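Local atomic coordinates of cysteine protease (Xylella fastidiosa, PDB entry 3OIS), a protein that probably cleaves peptide bonds as a papain-family cysteine protease and binds uridine-5'-diphosphate. Residues I248-I253 against W268-Y273; P59-T64 against V242-E247; F206-Y211 against H237-V242. One frame throughout, in Å; residues are numbered along the deposited sequence.

Contact 1 (I248-I253 against W268-Y273); sequences IRHFRI and WMPYEY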
loop_
_atom_site.group_PDB
_atom_site.type_symbol
_atom_site.label_atom_id
_atom_site.label_comp_id
_atom_site.label_asym_id
_atom_site.label_seq_id
_atom_site.Cartn_x
_atom_site.Cartn_y
_atom_site.Cartn_z
ATOM N N ILE A 248 7.586 -7.675 -21.064
ATOM C CA ILE A 248 6.184 -7.306 -21.279
ATOM C C ILE A 248 5.908 -5.819 -20.865
ATOM O O ILE A 248 4.789 -5.366 -20.998
ATOM C CB ILE A 248 5.253 -8.296 -20.532
ATOM C CG1 ILE A 248 5.506 -8.215 -19.006
ATOM C CG2 ILE A 248 5.476 -9.775 -21.119
ATOM C CD1 ILE A 248 4.381 -8.803 -18.189
ATOM N N ARG A 249 6.934 -5.087 -20.402
ATOM C CA ARG A 249 6.835 -3.657 -20.009
ATOM C C ARG A 249 5.665 -3.493 -19.008
ATOM O O ARG A 249 4.771 -2.657 -19.170
ATOM C CB ARG A 249 6.686 -2.731 -21.243
ATOM C CG ARG A 249 7.951 -2.752 -22.194
ATOM C CD ARG A 249 7.674 -1.918 -23.476
ATOM N NE ARG A 249 7.130 -0.604 -23.077
ATOM C CZ ARG A 249 7.840 0.440 -22.638
ATOM N NH1 ARG A 249 7.190 1.550 -22.253
ATOM N NH2 ARG A 249 9.186 0.410 -22.611
ATOM N N HIS A 250 5.710 -4.330 -17.991
ATOM C CA HIS A 250 4.799 -4.184 -16.783
ATOM C C HIS A 250 5.612 -4.262 -15.495
ATOM O O HIS A 250 6.633 -4.948 -15.460
ATOM C CB HIS A 250 3.732 -5.247 -16.730
ATOM C CG HIS A 250 2.618 -5.086 -17.721
ATOM N ND1 HIS A 250 2.810 -5.156 -19.093
ATOM C CD2 HIS A 250 1.292 -4.888 -17.533
ATOM C CE1 HIS A 250 1.644 -4.988 -19.699
ATOM N NE2 HIS A 250 0.704 -4.859 -18.770
ATOM N N PHE A 251 5.164 -3.556 -14.458
ATOM C CA PHE A 251 5.613 -3.690 -13.071
ATOM C C PHE A 251 4.708 -4.671 -12.360
ATOM O O PHE A 251 3.488 -4.774 -12.651
ATOM C CB PHE A 251 5.571 -2.320 -12.320
ATOM C CG PHE A 251 6.690 -1.394 -12.701
ATOM C CD1 PHE A 251 7.811 -1.291 -11.905
ATOM C CD2 PHE A 251 6.586 -0.622 -13.813
ATOM C CE1 PHE A 251 8.863 -0.441 -12.181
ATOM C CE2 PHE A 251 7.677 0.263 -14.178
ATOM C CZ PHE A 251 8.807 0.360 -13.349
ATOM N N ARG A 252 5.313 -5.461 -11.469
ATOM C CA ARG A 252 4.545 -6.486 -10.725
ATOM C C ARG A 252 4.074 -5.885 -9.413
ATOM O O ARG A 252 4.868 -5.305 -8.649
ATOM C CB ARG A 252 5.503 -7.639 -10.380
ATOM C CG ARG A 252 4.829 -8.865 -9.755
ATOM C CD ARG A 252 3.956 -9.458 -10.812
ATOM N NE ARG A 252 3.547 -10.807 -10.372
ATOM C CZ ARG A 252 2.701 -11.594 -11.055
ATOM N NH1 ARG A 252 2.031 -11.131 -12.143
ATOM N NH2 ARG A 252 2.477 -12.865 -10.628
ATOM N N ILE A 253 2.765 -5.994 -9.175
ATOM C CA ILE A 253 2.175 -5.413 -7.941
ATOM C C ILE A 253 1.549 -6.501 -7.057
ATOM O O ILE A 253 0.857 -7.372 -7.535
ATOM C CB ILE A 253 1.236 -4.209 -8.278
ATOM C CG1 ILE A 253 0.145 -4.629 -9.165
ATOM C CG2 ILE A 253 2.012 -3.031 -8.992
ATOM C CD1 ILE A 253 -0.962 -3.542 -9.211
ATOM N N TRP A 268 -0.054 -7.243 -12.957
ATOM C CA TRP A 268 0.920 -6.536 -13.765
ATOM C C TRP A 268 0.346 -5.212 -14.177
ATOM O O TRP A 268 -0.808 -5.159 -14.702
ATOM C CB TRP A 268 1.173 -7.292 -15.075
ATOM C CG TRP A 268 2.038 -8.583 -14.988
ATOM C CD1 TRP A 268 1.635 -9.860 -15.349
ATOM C CD2 TRP A 268 3.449 -8.679 -14.685
ATOM N NE1 TRP A 268 2.697 -10.747 -15.246
ATOM C CE2 TRP A 268 3.805 -10.063 -14.809
ATOM C CE3 TRP A 268 4.422 -7.758 -14.247
ATOM C CZ2 TRP A 268 5.078 -10.531 -14.510
ATOM C CZ3 TRP A 268 5.717 -8.226 -14.036
ATOM C CH2 TRP A 268 6.013 -9.606 -14.128
ATOM N N MET A 269 1.124 -4.144 -13.932
ATOM C CA MET A 269 0.723 -2.784 -14.253
ATOM C C MET A 269 1.627 -2.262 -15.402
ATOM O O MET A 269 2.809 -2.257 -15.238
ATOM C CB MET A 269 0.907 -1.821 -13.049
ATOM C CG MET A 269 0.488 -0.375 -13.451
ATOM S SD MET A 269 0.521 0.730 -11.953
ATOM C CE MET A 269 -1.060 0.268 -11.194
ATOM N N PRO A 270 1.063 -1.758 -16.503
ATOM C CA PRO A 270 1.901 -1.297 -17.633
ATOM C C PRO A 270 2.844 -0.149 -17.249
ATOM O O PRO A 270 2.498 0.684 -16.424
ATOM C CB PRO A 270 0.888 -0.734 -18.659
ATOM C CG PRO A 270 -0.491 -1.237 -18.186
ATOM C CD PRO A 270 -0.385 -1.617 -16.740
ATOM N N TYR A 271 4.033 -0.115 -17.844
ATOM C CA TYR A 271 4.906 1.031 -17.693
ATOM C C TYR A 271 4.235 2.372 -17.918
ATOM O O TYR A 271 4.490 3.327 -17.177
ATOM C CB TYR A 271 6.060 0.892 -18.719
ATOM C CG TYR A 271 7.087 -0.157 -18.323
ATOM C CD1 TYR A 271 6.891 -1.044 -17.244
ATOM C CD2 TYR A 271 8.252 -0.321 -19.063
ATOM C CE1 TYR A 271 7.861 -2.009 -16.925
ATOM C CE2 TYR A 271 9.233 -1.337 -18.738
ATOM C CZ TYR A 271 9.027 -2.169 -17.683
ATOM O OH TYR A 271 9.966 -3.156 -17.343
ATOM N N GLU A 272 3.352 2.440 -18.921
ATOM C CA GLU A 272 2.675 3.728 -19.262
ATOM C C GLU A 272 1.629 4.112 -18.191
ATOM O O GLU A 272 1.197 5.284 -18.122
ATOM C CB GLU A 272 1.942 3.575 -20.614
ATOM C CG GLU A 272 2.803 3.201 -21.876
ATOM C CD GLU A 272 3.252 1.694 -22.005
ATOM O OE1 GLU A 272 4.055 1.422 -22.960
ATOM O OE2 GLU A 272 2.857 0.781 -21.180
ATOM N N TYR A 273 1.203 3.147 -17.401
ATOM C CA TYR A 273 0.233 3.438 -16.354
ATOM C C TYR A 273 1.012 4.027 -15.169
ATOM O O TYR A 273 0.722 5.144 -14.710
ATOM C CB TYR A 273 -0.450 2.124 -16.001
ATOM C CG TYR A 273 -1.756 2.231 -15.195
ATOM C CD1 TYR A 273 -2.870 1.553 -15.661
ATOM C CD2 TYR A 273 -1.880 3.004 -14.008
ATOM C CE1 TYR A 273 -4.038 1.563 -14.991
ATOM C CE2 TYR A 273 -3.127 3.084 -13.340
ATOM C CZ TYR A 273 -4.186 2.313 -13.813
ATOM O OH TYR A 273 -5.428 2.332 -13.210
HETATM O O HOH W 1 3.226 -1.971 -21.236
#
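Phe251 and Met269 face each other as an antiparallel hydrogen-bonded pair, with Phe251 N to Met269 O and Met269 N to Phe251 O both 2.8 Å. The strands 250-253 and 268-270 run at 146° to one another. Pro270, which has no N-H to give, ends the strand at the N-cap of helix 271-274, and Tyr271 N reaches back to Arg249 O (3.0 Å). Such a hairpin fits the beta-barrel domain of the papain fold; toward strand 233-245, Arg249 and His250 form a G1 beta bulge facing Asp245.

Ile248 and Arg252 cover the two faces of the flat Trp268 indole. Ile248 CD1 sits 3.7 Å from the centroid of the five-membered ring. On the opposite side a bend at chi2 (67°) lays Arg252 CD above the six-membered ring and CZ 4.4 Å from the five-membered centroid, a cation-pi contact, and NH1 pairs with Glu263. Arg249 combines an aliphatic stem, whose CB lies over the Tyr271 ring, with a charged end whose NH1 reaches Glu272 OE1 in a 3.2 Å salt bridge; water links Glu272 OE2 to Arg249 O. His250 ND1 donates in its ring plane to Ile248 O, holding one imidazole face against Pro270 CA.

Contact 2 (P59-T64 against V242-E247); sequences PKVDLT and VGYDDE
Lys60 NZ meets Asp245 OD2 at 2.8 Å in a salt bridge, approaching from above the carboxylate plane. Lysine CG lies anti to the backbone N (chi1 172°), an extended course that carries the methylenes past the Asp245 carboxylate (Lys60 CD is 3.5 Å from OD2) before the bend at chi4 brings NZ to it. On the other face of the sheet the Tyr244 ring folds back over the neighbouring strand: CE1 lies 3.3 Å from Val61 CG2, and Val61 N stands over the ring face.

Val61 and Tyr244 exchange a pair of 3.0 Å backbone bonds; beyond them Asp246 N binds Pro59 O (2.9 Å) and Leu63 N binds Val242 O (2.8 Å). Gly243, without a side chain, lets its CA come within 3.1 Å of Val61 O.

Further out, two Asx turns shape the strand ends. Asp62 OD1 accepts from Thr64 N and OG1, the hydroxyl on its syn lone pair, while Asp245 OD1 takes Glu247 N and leaves OD2 to the lysine. Tyr244 OH bonds to Pro58 O, and Leu198 of helix 191-199 packs on Val61 and Tyr244. Strand 60-62 thus adds an antiparallel edge pairing to strand 233-245, as expected in a papain-like beta-barrel domain.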
loop_
_atom_site.group_PDB
_atom_site.type_symbol
_atom_site.label_atom_id
_atom_site.label_comp_id
_atom_site.label_asym_id
_atom_site.label_seq_id
_atom_site.Cartn_x
_atom_site.Cartn_y
_atom_site.Cartn_z
ATOM N N PRO A 59 17.093 -6.423 -17.113
ATOM C CA PRO A 59 15.832 -6.446 -17.820
ATOM C C PRO A 59 14.630 -6.855 -16.965
ATOM O O PRO A 59 13.504 -6.601 -17.399
ATOM C CB PRO A 59 16.084 -7.445 -18.953
ATOM C CG PRO A 59 17.116 -8.362 -18.387
ATOM C CD PRO A 59 18.003 -7.512 -17.542
ATOM N N LYS A 60 14.852 -7.557 -15.858
ATOM C CA LYS A 60 13.760 -8.147 -15.082
ATOM C C LYS A 60 14.178 -8.234 -13.603
ATOM O O LYS A 60 15.339 -8.630 -13.236
ATOM C CB LYS A 60 13.319 -9.541 -15.658
ATOM C CG LYS A 60 12.281 -10.299 -14.718
ATOM C CD LYS A 60 11.930 -11.719 -15.264
ATOM C CE LYS A 60 10.817 -12.354 -14.396
ATOM N NZ LYS A 60 9.446 -11.823 -14.814
ATOM N N VAL A 61 13.284 -7.764 -12.729
ATOM C CA VAL A 61 13.456 -7.938 -11.273
ATOM C C VAL A 61 12.230 -8.590 -10.687
ATOM O O VAL A 61 11.089 -8.222 -11.010
ATOM C CB VAL A 61 13.722 -6.595 -10.619
ATOM C CG1 VAL A 61 13.745 -6.692 -9.062
ATOM C CG2 VAL A 61 14.991 -5.950 -11.127
ATOM N N ASP A 62 12.422 -9.577 -9.802
ATOM C CA ASP A 62 11.248 -10.222 -9.197
ATOM C C ASP A 62 11.512 -10.453 -7.746
ATOM O O ASP A 62 12.100 -11.479 -7.314
ATOM C CB ASP A 62 10.813 -11.499 -9.930
ATOM C CG ASP A 62 9.552 -12.102 -9.366
ATOM O OD1 ASP A 62 8.864 -11.476 -8.553
ATOM O OD2 ASP A 62 9.246 -13.281 -9.707
ATOM N N LEU A 63 11.045 -9.502 -6.929
ATOM C CA LEU A 63 11.286 -9.566 -5.465
ATOM C C LEU A 63 10.136 -10.273 -4.739
ATOM O O LEU A 63 10.041 -10.176 -3.543
ATOM C CB LEU A 63 11.475 -8.122 -4.856
ATOM C CG LEU A 63 12.486 -7.183 -5.574
ATOM C CD1 LEU A 63 12.738 -5.939 -4.694
ATOM C CD2 LEU A 63 13.821 -7.928 -5.826
ATOM N N THR A 64 9.178 -10.819 -5.479
ATOM C CA THR A 64 7.981 -11.405 -4.808
ATOM C C THR A 64 8.441 -12.220 -3.582
ATOM O O THR A 64 9.243 -13.161 -3.697
ATOM C CB THR A 64 7.189 -12.330 -5.753
ATOM O OG1 THR A 64 6.736 -11.612 -6.886
ATOM C CG2 THR A 64 5.908 -12.927 -5.064
ATOM N N VAL A 242 6.710 -4.992 -6.498
ATOM C CA VAL A 242 7.794 -5.937 -6.128
ATOM C C VAL A 242 8.616 -6.328 -7.283
ATOM O O VAL A 242 9.450 -7.240 -7.165
ATOM C CB VAL A 242 7.157 -7.284 -5.507
ATOM C CG1 VAL A 242 6.409 -6.952 -4.183
ATOM C CG2 VAL A 242 6.184 -7.995 -6.486
ATOM N N GLY A 243 8.479 -5.693 -8.426
ATOM C CA GLY A 243 9.269 -6.149 -9.593
ATOM C C GLY A 243 8.853 -5.551 -10.903
ATOM O O GLY A 243 7.965 -4.699 -10.976
ATOM N N TYR A 244 9.602 -5.855 -11.973
ATOM C CA TYR A 244 9.236 -5.408 -13.312
ATOM C C TYR A 244 9.775 -6.379 -14.372
ATOM O O TYR A 244 10.623 -7.192 -14.053
ATOM C CB TYR A 244 9.810 -4.004 -13.597
ATOM C CG TYR A 244 11.338 -3.887 -13.584
ATOM C CD1 TYR A 244 12.053 -3.471 -12.467
ATOM C CD2 TYR A 244 12.027 -4.160 -14.752
ATOM C CE1 TYR A 244 13.459 -3.352 -12.505
ATOM C CE2 TYR A 244 13.397 -4.025 -14.817
ATOM C CZ TYR A 244 14.099 -3.602 -13.706
ATOM O OH TYR A 244 15.496 -3.465 -13.775
ATOM N N ASP A 245 9.242 -6.294 -15.578
ATOM C CA ASP A 245 9.696 -7.190 -16.639
ATOM C C ASP A 245 9.693 -6.422 -17.919
ATOM O O ASP A 245 8.611 -6.138 -18.487
ATOM C CB ASP A 245 8.852 -8.478 -16.714
ATOM C CG ASP A 245 9.552 -9.561 -17.559
ATOM O OD1 ASP A 245 10.432 -9.183 -18.341
ATOM O OD2 ASP A 245 9.310 -10.761 -17.377
ATOM N N ASP A 246 10.890 -6.053 -18.402
ATOM C CA ASP A 246 10.988 -5.401 -19.749
ATOM C C ASP A 246 10.394 -6.229 -20.873
ATOM O O ASP A 246 10.001 -5.621 -21.882
ATOM C CB ASP A 246 12.421 -5.045 -20.140
ATOM C CG ASP A 246 12.954 -3.865 -19.391
ATOM O OD1 ASP A 246 12.177 -3.134 -18.694
ATOM O OD2 ASP A 246 14.182 -3.653 -19.466
ATOM N N GLU A 247 10.313 -7.564 -20.732
ATOM C CA GLU A 247 9.783 -8.428 -21.806
ATOM C C GLU A 247 8.345 -8.039 -22.116
ATOM O O GLU A 247 7.919 -8.022 -23.286
ATOM C CB GLU A 247 9.896 -9.904 -21.404
ATOM C CG GLU A 247 9.453 -10.980 -22.460
ATOM C CD GLU A 247 10.343 -10.987 -23.711
ATOM O OE1 GLU A 247 11.602 -10.979 -23.586
ATOM O OE2 GLU A 247 9.750 -10.996 -24.827
#

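Contact 3 (F206-Y211 against H237-V242); sequences FGFSVY and HAVLCV
The Phe208 ring has His237 CB over one face, offset toward the rim, and Val239 CG1 in plane at its edge, 3.8 Å from CE1. Phe206 presents its own edge to Cys241 CB, 3.9 Å from CE1, while Val239 CG2 comes in obliquely to the same CE1 (3.6 Å). The branched valine therefore serves both phenylalanines, one methyl reaching Phe208 alone and the other wedged against the two rings. Each phenylalanine carries CG between its backbone N and carbonyl carbon (chi1 72° and 63°), a position that tips the ring over the adjacent strand. Outside the pair, Phe283 meets Phe206 with nearly parallel planes, and Met269 touches both rings.

Two antiparallel hydrogen-bonded pairs hold the backbones. Phe208 N to His237 O is short at 2.7 Å, with His237 N returning to Phe208 O at 2.8 Å; Phe206 and Val239 bond likewise. Between them Gly207 and Ala238 come within 4.1 Å at their CA atoms, and these small residues suit so close an approach.

Val210 CG2 packs on His237 CB. His237 also stacks on Trp257 and touches Cys78, Gln72 and Asn255, a grouping consistent with the cysteine-histidine-asparagine active site of papain-like proteases, whose histidine lies on such a barrel strand.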
loop_
_atom_site.group_PDB
_atom_site.type_symbol
_atom_site.label_atom_id
_atom_site.label_comp_id
_atom_site.label_asym_id
_atom_site.label_seq_id
_atom_site.Cartn_x
_atom_site.Cartn_y
_atom_site.Cartn_z
ATOM N N PHE A 206 2.980 2.660 -3.535
ATOM C CA PHE A 206 2.451 3.817 -4.246
ATOM C C PHE A 206 0.977 3.736 -4.375
ATOM O O PHE A 206 0.372 2.721 -4.027
ATOM C CB PHE A 206 3.092 3.947 -5.628
ATOM C CG PHE A 206 2.631 2.910 -6.610
ATOM C CD1 PHE A 206 3.138 1.573 -6.518
ATOM C CD2 PHE A 206 1.696 3.220 -7.570
ATOM C CE1 PHE A 206 2.693 0.598 -7.486
ATOM C CE2 PHE A 206 1.208 2.288 -8.516
ATOM C CZ PHE A 206 1.736 0.963 -8.507
ATOM N N GLY A 207 0.382 4.855 -4.804
ATOM C CA GLY A 207 -1.061 5.023 -4.870
ATOM C C GLY A 207 -1.459 5.130 -6.333
ATOM O O GLY A 207 -0.690 5.616 -7.194
ATOM N N PHE A 208 -2.635 4.689 -6.712
ATOM C CA PHE A 208 -3.034 4.928 -8.062
ATOM C C PHE A 208 -4.566 5.019 -8.207
ATOM O O PHE A 208 -5.337 4.510 -7.341
ATOM C CB PHE A 208 -2.458 3.841 -9.016
ATOM C CG PHE A 208 -2.937 2.424 -8.765
ATOM C CD1 PHE A 208 -2.386 1.611 -7.729
ATOM C CD2 PHE A 208 -3.910 1.860 -9.611
ATOM C CE1 PHE A 208 -2.793 0.245 -7.604
ATOM C CE2 PHE A 208 -4.305 0.502 -9.486
ATOM C CZ PHE A 208 -3.783 -0.283 -8.451
ATOM N N SER A 209 -5.013 5.605 -9.308
ATOM C CA SER A 209 -6.465 5.605 -9.575
ATOM C C SER A 209 -6.857 4.323 -10.228
ATOM O O SER A 209 -6.186 3.894 -11.195
ATOM C CB SER A 209 -6.822 6.778 -10.487
ATOM O OG SER A 209 -6.629 7.985 -9.741
ATOM N N VAL A 210 -7.988 3.811 -9.794
ATOM C CA VAL A 210 -8.557 2.538 -10.303
ATOM C C VAL A 210 -9.757 2.802 -11.193
ATOM O O VAL A 210 -10.608 3.629 -10.814
ATOM C CB VAL A 210 -8.982 1.618 -9.134
ATOM C CG1 VAL A 210 -9.767 0.380 -9.650
ATOM C CG2 VAL A 210 -7.789 1.270 -8.324
ATOM N N TYR A 211 -9.818 2.175 -12.404
ATOM C CA TYR A 211 -10.919 2.444 -13.362
ATOM C C TYR A 211 -11.721 1.156 -13.585
ATOM O O TYR A 211 -11.211 0.027 -13.326
ATOM C CB TYR A 211 -10.331 2.918 -14.703
ATOM C CG TYR A 211 -9.847 4.340 -14.600
ATOM C CD1 TYR A 211 -10.666 5.392 -15.088
ATOM C CD2 TYR A 211 -8.660 4.657 -13.965
ATOM C CE1 TYR A 211 -10.240 6.679 -15.012
ATOM C CE2 TYR A 211 -8.243 5.963 -13.876
ATOM C CZ TYR A 211 -9.040 6.965 -14.411
ATOM O OH TYR A 211 -8.675 8.284 -14.275
ATOM N N HIS A 237 -6.354 3.498 -4.886
ATOM C CA HIS A 237 -5.822 2.282 -4.254
ATOM C C HIS A 237 -4.341 2.461 -3.988
ATOM O O HIS A 237 -3.742 3.347 -4.598
ATOM C CB HIS A 237 -6.088 1.027 -5.115
ATOM C CG HIS A 237 -6.009 -0.233 -4.338
ATOM N ND1 HIS A 237 -5.552 -1.442 -4.844
ATOM C CD2 HIS A 237 -6.375 -0.476 -3.070
ATOM C CE1 HIS A 237 -5.644 -2.364 -3.908
ATOM N NE2 HIS A 237 -6.126 -1.802 -2.815
ATOM N N ALA A 238 -3.767 1.625 -3.118
ATOM C CA ALA A 238 -2.299 1.689 -2.863
ATOM C C ALA A 238 -1.838 0.264 -2.675
ATOM O O ALA A 238 -2.574 -0.559 -2.093
ATOM C CB ALA A 238 -1.985 2.517 -1.637
ATOM N N VAL A 239 -0.646 -0.000 -3.255
ATOM C CA VAL A 239 -0.123 -1.398 -3.232
ATOM C C VAL A 239 1.374 -1.344 -3.048
ATOM O O VAL A 239 2.005 -0.292 -3.077
ATOM C CB VAL A 239 -0.427 -2.088 -4.600
ATOM C CG1 VAL A 239 -1.941 -2.227 -4.791
ATOM C CG2 VAL A 239 0.144 -1.265 -5.751
ATOM N N LEU A 240 1.962 -2.516 -2.804
ATOM C CA LEU A 240 3.427 -2.680 -2.804
ATOM C C LEU A 240 3.863 -3.175 -4.208
ATOM O O LEU A 240 3.318 -4.177 -4.730
ATOM C CB LEU A 240 3.824 -3.719 -1.728
ATOM C CG LEU A 240 5.370 -3.876 -1.568
ATOM C CD1 LEU A 240 5.880 -2.685 -0.688
ATOM C CD2 LEU A 240 5.654 -5.253 -0.877
ATOM N N CYS A 241 4.857 -2.509 -4.823
ATOM C CA CYS A 241 5.393 -2.988 -6.072
ATOM C C CYS A 241 6.637 -3.855 -5.832
ATOM O O CYS A 241 7.489 -3.502 -5.064
ATOM C CB CYS A 241 5.801 -1.756 -6.923
ATOM S SG CYS A 241 6.505 -2.234 -8.530
ATOM N N VAL A 242 6.710 -4.992 -6.498
ATOM C CA VAL A 242 7.794 -5.937 -6.128
ATOM C C VAL A 242 8.616 -6.328 -7.283
ATOM O O VAL A 242 9.450 -7.240 -7.165
ATOM C CB VAL A 242 7.157 -7.284 -5.507
ATOM C CG1 VAL A 242 6.409 -6.952 -4.183
ATOM C CG2 VAL A 242 6.184 -7.995 -6.486
#

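How the contacts relate
Strand 233-245 is the common element: contact 3 uses its middle and contact 2 its end, sharing Val242 although their centres lie about 17 Å apart. The chain then turns into strand 250-254, so contact 1 follows directly, its centre about 9 Å from that of contact 2 and about 11 Å from that of contact 3. Arg252 N probably bonds to Gly243 O (2.8 Å), and Arg252 O to Val242 N; Tyr271 OH probably bonds to Asp246 OD1 (2.6 Å), and Tyr273 OH reaches Ser209 O. Contact 3 carries His237 beside Cys78, consistent with a papain-type catalytic centre, separate from the uridine-5'-diphosphate pocket, which includes Asp41, Lys131 and Tyr184.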